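Local coordinates for hydroquinone dioxygenase small subunit (Pseudomonas sp., PDB 4ZXA), which is the small, cupin-type subunit of PnpCD, a two-subunit iron(II)-dependent dioxygenase that probably opens the ring of hydroquinone, at residues 55-60 against 160-165; 77-82 against 151-156; 81-86 against 128-133. All coordinates share one frame; numbering follows the deposited sequence.

Contact 1 of 3, residues 55-60 against 160-165; sequences VGLNLG and EKWAEI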
loop_
_atom_site.group_PDB
_atom_site.type_symbol
_atom_site.label_atom_id
_atom_site.label_comp_id
_atom_site.label_asym_id
_atom_site.label_seq_id
_atom_site.Cartn_x
_atom_site.Cartn_y
_atom_site.Cartn_z
ATOM N N VAL A 55 -22.421 27.283 9.181
ATOM C CA VAL A 55 -21.865 25.962 9.482
ATOM C C VAL A 55 -20.421 25.861 9.001
ATOM O O VAL A 55 -19.695 24.948 9.381
ATOM C CB VAL A 55 -22.727 24.816 8.887
ATOM C CG1 VAL A 55 -24.088 24.778 9.587
ATOM C CG2 VAL A 55 -22.929 25.004 7.397
ATOM N N GLY A 56 -20.000 26.823 8.186
ATOM C CA GLY A 56 -18.607 26.923 7.797
ATOM C C GLY A 56 -18.196 28.379 7.730
ATOM O O GLY A 56 -18.933 29.209 7.186
ATOM N N LEU A 57 -17.020 28.695 8.275
ATOM C CA LEU A 57 -16.510 30.062 8.250
ATOM C C LEU A 57 -15.009 30.124 7.932
ATOM O O LEU A 57 -14.186 29.582 8.677
ATOM C CB LEU A 57 -16.794 30.753 9.584
ATOM C CG LEU A 57 -16.218 32.158 9.736
ATOM C CD1 LEU A 57 -16.733 33.082 8.645
ATOM C CD2 LEU A 57 -16.561 32.701 11.116
ATOM N N ASN A 58 -14.654 30.786 6.831
ATOM C CA ASN A 58 -13.244 30.887 6.435
ATOM C C ASN A 58 -12.889 32.293 6.001
ATOM O O ASN A 58 -13.296 32.743 4.923
ATOM C CB ASN A 58 -12.899 29.883 5.324
ATOM C CG ASN A 58 -11.391 29.714 5.135
ATOM O OD1 ASN A 58 -10.623 30.640 5.378
ATOM N ND2 ASN A 58 -10.965 28.525 4.716
ATOM N N LEU A 59 -12.139 32.996 6.843
ATOM C CA LEU A 59 -11.783 34.374 6.534
ATOM C C LEU A 59 -12.991 35.199 6.054
ATOM O O LEU A 59 -12.908 35.934 5.069
ATOM C CB LEU A 59 -10.676 34.420 5.479
ATOM C CG LEU A 59 -9.895 35.739 5.471
ATOM C CD1 LEU A 59 -8.970 35.796 6.685
ATOM C CD2 LEU A 59 -9.123 35.918 4.173
ATOM N N GLY A 60 -14.124 35.070 6.735
ATOM C CA GLY A 60 -15.264 35.899 6.406
ATOM C C GLY A 60 -16.153 35.331 5.326
ATOM O O GLY A 60 -17.230 35.852 5.079
ATOM N N GLU A 160 -24.334 32.795 14.050
ATOM C CA GLU A 160 -23.349 31.861 14.551
ATOM C C GLU A 160 -23.820 31.269 15.869
ATOM O O GLU A 160 -24.239 31.992 16.781
ATOM C CB GLU A 160 -21.997 32.546 14.740
ATOM C CG GLU A 160 -21.300 32.920 13.442
ATOM C CD GLU A 160 -19.997 33.663 13.694
ATOM O OE1 GLU A 160 -20.047 34.887 13.923
ATOM O OE2 GLU A 160 -18.926 33.024 13.694
ATOM N N LYS A 161 -23.762 29.947 15.968
ATOM C CA LYS A 161 -24.092 29.278 17.216
ATOM C C LYS A 161 -23.325 27.977 17.303
ATOM O O LYS A 161 -23.910 26.899 17.478
ATOM C CB LYS A 161 -25.604 29.048 17.344
ATOM C CG LYS A 161 -26.328 28.537 16.088
ATOM C CD LYS A 161 -27.484 27.624 16.490
ATOM C CE LYS A 161 -28.739 27.838 15.641
ATOM N NZ LYS A 161 -29.745 26.720 15.858
ATOM N N TRP A 162 -22.006 28.095 17.177
ATOM C CA TRP A 162 -21.127 26.937 17.116
ATOM C C TRP A 162 -21.340 25.977 18.286
ATOM O O TRP A 162 -21.488 24.773 18.093
ATOM C CB TRP A 162 -19.651 27.377 17.004
ATOM C CG TRP A 162 -19.420 28.312 15.846
ATOM C CD1 TRP A 162 -19.360 29.669 15.895
ATOM C CD2 TRP A 162 -19.244 27.952 14.463
ATOM N NE1 TRP A 162 -19.167 30.183 14.635
ATOM C CE2 TRP A 162 -19.092 29.152 13.737
ATOM C CE3 TRP A 162 -19.210 26.729 13.771
ATOM C CZ2 TRP A 162 -18.897 29.173 12.353
ATOM C CZ3 TRP A 162 -19.021 26.749 12.398
ATOM C CH2 TRP A 162 -18.868 27.968 11.702
ATOM N N ALA A 163 -21.368 26.502 19.500
ATOM C CA ALA A 163 -21.460 25.639 20.674
ATOM C C ALA A 163 -22.734 24.800 20.636
ATOM O O ALA A 163 -22.782 23.698 21.181
ATOM C CB ALA A 163 -21.374 26.457 21.961
ATOM N N GLU A 164 -23.751 25.310 19.955
ATOM C CA GLU A 164 -25.013 24.600 19.836
ATOM C C GLU A 164 -24.975 23.488 18.794
ATOM O O GLU A 164 -25.634 22.457 18.967
ATOM C CB GLU A 164 -26.128 25.559 19.444
ATOM C CG GLU A 164 -26.633 26.468 20.534
ATOM C CD GLU A 164 -27.839 27.265 20.057
ATOM O OE1 GLU A 164 -28.826 26.628 19.606
ATOM O OE2 GLU A 164 -27.793 28.515 20.099
ATOM N N ILE A 165 -24.237 23.705 17.704
ATOM C CA ILE A 165 -24.305 22.778 16.569
ATOM C C ILE A 165 -23.122 21.817 16.386
ATOM O O ILE A 165 -23.274 20.784 15.742
ATOM C CB ILE A 165 -24.559 23.501 15.228
ATOM C CG1 ILE A 165 -23.492 24.569 14.958
ATOM C CG2 ILE A 165 -25.940 24.093 15.202
ATOM C CD1 ILE A 165 -23.325 24.881 13.472
#
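Trp162 points the rim of its six-membered ring at the backbone of Val55 and Gly56 and reaches CB of Leu57 obliquely. The ring leaves the start of the short helix 162-165 with CG anti to the carbonyl carbon (chi1 -54°), beside the backbone N, and its six-membered end leads toward strand 52-58. There CZ3 of Trp162 lies 3.6 Å from the carbonyl O of Val55, which sits at the ring edge near its plane, and CH2 of Trp162 approaches Gly56 N. The contact with Leu57 runs from its CB to CZ2 of Trp162, 3.8 Å apart.

The pyrrole side is fixed by Glu160, whose extended chain brings OE2 into the indole plane, 3.0 Å from Trp162 NE1 in a nearly straight bond (172°) made on the anti side of the carboxylate. The same OE2 lies 3.5 Å from CD2 of Leu57, the two side chains crossing at about a right angle. OE1 of Glu160 has a charged partner in Lys154, modelled doubtfully close. On the other flank Ile165 CD1 touches Val55 CG1 at 4.0 Å, again nearly perpendicular, and Val43 of helix 40-45 packs on both residues. Val55 and Gly56 both face Val63, a classic beta bulge in the strand that receives the indole.

No hydrogen bond joins the two segments, so van der Waals contact carries the docking of the C-terminal helix, while Glu160 OE2, taking the indole N-H in the ring plane, limits the rotation of the ring.

Contact 2 of 3, residues 77-82 against 151-156; sequences AAHDEF and QTIKGP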
loop_
_atom_site.group_PDB
_atom_site.type_symbol
_atom_site.label_atom_id
_atom_site.label_comp_id
_atom_site.label_asym_id
_atom_site.label_seq_id
_atom_site.Cartn_x
_atom_site.Cartn_y
_atom_site.Cartn_z
ATOM N N ALA A 77 -27.868 40.854 -2.342
ATOM C CA ALA A 77 -26.472 41.121 -2.028
ATOM C C ALA A 77 -25.812 41.863 -3.170
ATOM O O ALA A 77 -26.353 41.920 -4.273
ATOM C CB ALA A 77 -25.718 39.823 -1.730
ATOM N N ALA A 78 -24.637 42.421 -2.896
ATOM C CA ALA A 78 -23.907 43.192 -3.889
ATOM C C ALA A 78 -23.002 42.296 -4.723
ATOM O O ALA A 78 -22.401 42.744 -5.694
ATOM C CB ALA A 78 -23.097 44.299 -3.214
ATOM N N HIS A 79 -22.905 41.026 -4.343
ATOM C CA HIS A 79 -22.074 40.065 -5.082
ATOM C C HIS A 79 -22.853 38.784 -5.340
ATOM O O HIS A 79 -23.895 38.561 -4.739
ATOM C CB HIS A 79 -20.835 39.741 -4.271
ATOM C CG HIS A 79 -21.151 39.280 -2.892
ATOM N ND1 HIS A 79 -21.677 38.031 -2.628
ATOM C CD2 HIS A 79 -21.053 39.908 -1.695
ATOM C CE1 HIS A 79 -21.869 37.906 -1.328
ATOM N NE2 HIS A 79 -21.505 39.034 -0.739
ATOM N N ASP A 80 -22.352 37.940 -6.229
ATOM C CA ASP A 80 -22.959 36.628 -6.445
ATOM C C ASP A 80 -23.055 35.773 -5.175
ATOM O O ASP A 80 -22.177 35.816 -4.296
ATOM C CB ASP A 80 -22.171 35.854 -7.485
ATOM C CG ASP A 80 -22.312 36.434 -8.871
ATOM O OD1 ASP A 80 -23.337 37.092 -9.125
ATOM O OD2 ASP A 80 -21.406 36.220 -9.708
ATOM N N GLU A 81 -24.129 34.991 -5.097
ATOM C CA GLU A 81 -24.321 33.969 -4.064
ATOM C C GLU A 81 -24.803 32.702 -4.749
ATOM O O GLU A 81 -25.189 32.725 -5.920
ATOM C CB GLU A 81 -25.360 34.414 -3.031
ATOM C CG GLU A 81 -24.895 35.522 -2.112
ATOM C CD GLU A 81 -26.049 36.188 -1.383
ATOM O OE1 GLU A 81 -26.980 36.670 -2.064
ATOM O OE2 GLU A 81 -26.028 36.238 -0.132
ATOM N N PHE A 82 -24.794 31.589 -4.032
ATOM C CA PHE A 82 -25.256 30.351 -4.632
ATOM C C PHE A 82 -26.078 29.548 -3.644
ATOM O O PHE A 82 -25.864 29.638 -2.439
ATOM C CB PHE A 82 -24.063 29.532 -5.105
ATOM C CG PHE A 82 -23.212 30.235 -6.107
ATOM C CD1 PHE A 82 -23.486 30.125 -7.462
ATOM C CD2 PHE A 82 -22.141 31.020 -5.699
ATOM C CE1 PHE A 82 -22.697 30.777 -8.407
ATOM C CE2 PHE A 82 -21.353 31.684 -6.627
ATOM C CZ PHE A 82 -21.625 31.561 -7.988
ATOM N N GLN A 151 -23.870 29.443 -0.243
ATOM C CA GLN A 151 -22.499 29.934 -0.298
ATOM C C GLN A 151 -22.479 31.459 -0.422
ATOM O O GLN A 151 -22.964 32.020 -1.405
ATOM C CB GLN A 151 -21.775 29.311 -1.485
ATOM C CG GLN A 151 -20.380 29.859 -1.725
ATOM C CD GLN A 151 -19.858 29.419 -3.074
ATOM O OE1 GLN A 151 -20.642 29.019 -3.938
ATOM N NE2 GLN A 151 -18.540 29.479 -3.267
ATOM N N THR A 152 -21.912 32.130 0.571
ATOM C CA THR A 152 -21.962 33.586 0.581
ATOM C C THR A 152 -20.899 34.183 1.506
ATOM O O THR A 152 -19.893 33.532 1.794
ATOM C CB THR A 152 -23.391 34.096 0.956
ATOM O OG1 THR A 152 -23.468 35.516 0.761
ATOM C CG2 THR A 152 -23.743 33.749 2.406
ATOM N N ILE A 153 -21.127 35.409 1.979
ATOM C CA ILE A 153 -20.185 36.084 2.864
ATOM C C ILE A 153 -20.872 36.502 4.156
ATOM O O ILE A 153 -22.006 36.954 4.128
ATOM C CB ILE A 153 -19.584 37.318 2.160
ATOM C CG1 ILE A 153 -18.874 36.876 0.872
ATOM C CG2 ILE A 153 -18.663 38.102 3.102
ATOM C CD1 ILE A 153 -18.253 38.012 0.070
ATOM N N LYS A 154 -20.192 36.345 5.289
ATOM C CA LYS A 154 -20.783 36.688 6.586
ATOM C C LYS A 154 -21.404 38.079 6.513
ATOM O O LYS A 154 -20.749 39.034 6.090
ATOM C CB LYS A 154 -19.734 36.636 7.705
ATOM C CG LYS A 154 -20.232 36.061 9.036
ATOM C CD LYS A 154 -20.290 37.130 10.099
ATOM C CE LYS A 154 -19.104 37.101 11.033
ATOM N NZ LYS A 154 -19.219 35.985 11.992
ATOM N N GLY A 155 -22.675 38.172 6.905
ATOM C CA GLY A 155 -23.416 39.421 6.891
ATOM C C GLY A 155 -24.333 39.605 8.092
ATOM O O GLY A 155 -24.275 38.827 9.049
ATOM N N PRO A 156 -25.185 40.641 8.046
ATOM C CA PRO A 156 -26.106 41.025 9.130
ATOM C C PRO A 156 -27.072 39.912 9.524
ATOM O O PRO A 156 -27.475 39.864 10.688
ATOM C CB PRO A 156 -26.911 42.173 8.516
ATOM C CG PRO A 156 -26.067 42.702 7.421
ATOM C CD PRO A 156 -25.311 41.521 6.873
#
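Phe82 and Gln151 form an antiparallel hydrogen-bonded pair: Phe82 N donates to Gln151 O at 3.2 Å, and Gln151 N returns a bond to Phe82 O at 3.0 Å. A second polar link joins side chains lying side by side and pointing the same way. The hydroxyl OG1 of Thr152 donates to the anti lone pair of Glu81 OE2 at 2.8 Å, while Glu81 OE1 bonds to Tyr138. His79 is held by ND1, which donates to Asp80 O at 2.8 Å in the imidazole plane, and by NE2, bonded to Gly106. The Gln151 amide is anchored by two serines of the large subunit, Ser236 at OE1 and Ser241 at NE2.

Ring contacts flank this pair. CD1 of Ile153 lies over one face of the His79 imidazole, 3.8 Å from the ring centroid, a CH-pi contact; CB of Ala77 covers the opposite face. Gln151 OE1 comes obliquely to the Phe82 ring, 3.1 Å from CD2, with amide and ring planes 38° apart.

In the cupin's mixed sheet this single antiparallel pair joins the start of strand 81-87 to the end of strand 145-153, which has strand 61-69 on its other side; Val237 and Phe243 of the large subunit pack on Phe82 and Gln151.

Contact 3 of 3, residues 81-86 against 128-133; sequences EFAIVM and HQCLLP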
loop_
_atom_site.group_PDB
_atom_site.type_symbol
_atom_site.label_atom_id
_atom_site.label_comp_id
_atom_site.label_asym_id
_atom_site.label_seq_id
_atom_site.Cartn_x
_atom_site.Cartn_y
_atom_site.Cartn_z
ATOM N N GLU A 81 -24.129 34.991 -5.097
ATOM C CA GLU A 81 -24.321 33.969 -4.064
ATOM C C GLU A 81 -24.803 32.702 -4.749
ATOM O O GLU A 81 -25.189 32.725 -5.920
ATOM C CB GLU A 81 -25.360 34.414 -3.031
ATOM C CG GLU A 81 -24.895 35.522 -2.112
ATOM C CD GLU A 81 -26.049 36.188 -1.383
ATOM O OE1 GLU A 81 -26.980 36.670 -2.064
ATOM O OE2 GLU A 81 -26.028 36.238 -0.132
ATOM N N PHE A 82 -24.794 31.589 -4.032
ATOM C CA PHE A 82 -25.256 30.351 -4.632
ATOM C C PHE A 82 -26.078 29.548 -3.644
ATOM O O PHE A 82 -25.864 29.638 -2.439
ATOM C CB PHE A 82 -24.063 29.532 -5.105
ATOM C CG PHE A 82 -23.212 30.235 -6.107
ATOM C CD1 PHE A 82 -23.486 30.125 -7.462
ATOM C CD2 PHE A 82 -22.141 31.020 -5.699
ATOM C CE1 PHE A 82 -22.697 30.777 -8.407
ATOM C CE2 PHE A 82 -21.353 31.684 -6.627
ATOM C CZ PHE A 82 -21.625 31.561 -7.988
ATOM N N ALA A 83 -27.020 28.763 -4.150
ATOM C CA ALA A 83 -27.846 27.927 -3.283
ATOM C C ALA A 83 -27.881 26.509 -3.816
ATOM O O ALA A 83 -28.083 26.299 -5.026
ATOM C CB ALA A 83 -29.257 28.487 -3.180
ATOM N N ILE A 84 -27.650 25.549 -2.918
ATOM C CA ILE A 84 -27.817 24.127 -3.222
ATOM C C ILE A 84 -28.954 23.568 -2.396
ATOM O O ILE A 84 -28.943 23.656 -1.166
ATOM C CB ILE A 84 -26.590 23.285 -2.824
ATOM C CG1 ILE A 84 -25.284 23.988 -3.198
ATOM C CG2 ILE A 84 -26.688 21.873 -3.434
ATOM C CD1 ILE A 84 -24.831 23.671 -4.563
ATOM N N VAL A 85 -29.931 22.972 -3.060
ATOM C CA VAL A 85 -31.013 22.319 -2.339
ATOM C C VAL A 85 -30.585 20.920 -1.931
ATOM O O VAL A 85 -30.364 20.059 -2.779
ATOM C CB VAL A 85 -32.275 22.242 -3.190
ATOM C CG1 VAL A 85 -33.309 21.327 -2.520
ATOM C CG2 VAL A 85 -32.822 23.637 -3.407
ATOM N N MET A 86 -30.463 20.697 -0.629
ATOM C CA MET A 86 -29.973 19.420 -0.110
ATOM C C MET A 86 -31.096 18.443 0.271
ATOM O O MET A 86 -30.858 17.257 0.447
ATOM C CB MET A 86 -29.025 19.663 1.070
ATOM C CG MET A 86 -27.632 20.102 0.651
ATOM S SD MET A 86 -26.662 18.770 -0.117
ATOM C CE MET A 86 -27.158 18.953 -1.820
ATOM N N HIS A 128 -29.889 20.090 -6.638
ATOM C CA HIS A 128 -29.906 21.164 -7.616
ATOM C C HIS A 128 -29.276 22.450 -7.089
ATOM O O HIS A 128 -29.414 22.805 -5.911
ATOM C CB HIS A 128 -31.331 21.436 -8.102
ATOM C CG HIS A 128 -31.946 20.277 -8.825
ATOM N ND1 HIS A 128 -33.283 20.228 -9.135
ATOM C CD2 HIS A 128 -31.400 19.129 -9.285
ATOM C CE1 HIS A 128 -33.542 19.092 -9.776
ATOM N NE2 HIS A 128 -32.408 18.413 -9.873
ATOM N N GLN A 129 -28.592 23.151 -7.988
ATOM C CA GLN A 129 -27.902 24.384 -7.652
ATOM C C GLN A 129 -28.403 25.508 -8.572
ATOM O O GLN A 129 -28.681 25.289 -9.757
ATOM C CB GLN A 129 -26.384 24.172 -7.808
ATOM C CG GLN A 129 -25.499 25.384 -7.539
ATOM C CD GLN A 129 -24.000 25.052 -7.624
ATOM O OE1 GLN A 129 -23.515 24.132 -6.956
ATOM N NE2 GLN A 129 -23.266 25.799 -8.451
ATOM N N CYS A 130 -28.532 26.710 -8.023
ATOM C CA CYS A 130 -28.759 27.863 -8.866
ATOM C C CYS A 130 -27.848 29.020 -8.464
ATOM O O CYS A 130 -27.397 29.113 -7.315
ATOM C CB CYS A 130 -30.234 28.298 -8.829
ATOM S SG CYS A 130 -30.683 29.250 -7.374
ATOM N N LEU A 131 -27.588 29.898 -9.428
ATOM C CA LEU A 131 -26.917 31.171 -9.177
ATOM C C LEU A 131 -27.904 32.184 -8.566
ATOM O O LEU A 131 -29.059 32.277 -8.979
ATOM C CB LEU A 131 -26.326 31.716 -10.489
ATOM C CG LEU A 131 -25.884 33.182 -10.634
ATOM C CD1 LEU A 131 -24.758 33.550 -9.672
ATOM C CD2 LEU A 131 -25.445 33.442 -12.061
ATOM N N LEU A 132 -27.445 32.910 -7.557
ATOM C CA LEU A 132 -28.176 34.045 -7.025
ATOM C C LEU A 132 -27.435 35.308 -7.461
ATOM O O LEU A 132 -26.578 35.809 -6.737
ATOM C CB LEU A 132 -28.245 33.956 -5.503
ATOM C CG LEU A 132 -28.870 32.648 -5.006
ATOM C CD1 LEU A 132 -28.671 32.490 -3.506
ATOM C CD2 LEU A 132 -30.357 32.564 -5.375
ATOM N N PRO A 133 -27.771 35.826 -8.654
ATOM C CA PRO A 133 -27.021 36.904 -9.317
ATOM C C PRO A 133 -26.937 38.154 -8.449
ATOM O O PRO A 133 -27.928 38.529 -7.797
ATOM C CB PRO A 133 -27.851 37.214 -10.567
ATOM C CG PRO A 133 -28.793 36.045 -10.726
ATOM C CD PRO A 133 -29.033 35.516 -9.344
HETATM O O HOH W 1 -27.163 37.596 -4.441
#
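Ala83 and Cys130 pair through two backbone hydrogen bonds at the middle of an antiparallel ladder, Ala83 N to Cys130 O at 3.2 Å and Cys130 N to Ala83 O at 3.1 Å. Glu81 and Leu132 form a second hydrogen-bonded pair, with Leu132 N 2.8 Å from Glu81 O. Beyond Ala83 and Cys130, in the non-hydrogen-bonded pair Ile84-Gln129, Gln129 CA makes a CA-H...O contact with Ala83 O at 3.3 Å.

On the face bearing Glu81, Ala83 and Leu132, CD1 of Leu132 touches Ala83 CB at 4.1 Å and its CB meets Glu81 CB at 3.8 Å. On the other face Leu131, with CG anti to the backbone N (chi1 164°), brings CD1 to within 3.7 Å of CE1 on the Phe82 ring.

Farther out, a water sits within bonding distance of Glu81 OE1 and Leu132 O, while Thr152 holds Glu81 OE2. Gln129 NE2 bonds to the carbonyl O of Thr235 of the large subunit.

Strand 81-87 lies between 128-132 and 145-153, and Phe94 and Leu124 from the second sheet pack on Cys130, as expected of a cupin's facing sheets. Strand 128-132 is outermost within its chain, yet an antiparallel ladder with a strand of the large subunit carries the sheet across the interface.

All three contacts reach one mixed sheet, at different places across it. Contacts 2 and 3 are buried, share Glu81 and Phe82, and flank strand 81-87 with strands 145-153 and 128-132; their centres lie about 12 Å apart. Contact 1, partly buried, sits toward the far side of the sheet, its centre about 20 Å from that of contact 3, and docks a short helix on strand 52-58. It is apolar and ring packing with no hydrogen bond between its segments, whereas contact 2 has one backbone pair and contact 3 a longer ladder. Contacts 1 and 2 meet where Gly60 O probably accepts from Lys154 N, with the Lys154 side chain reaching Glu160. Each of the three borders the large subunit.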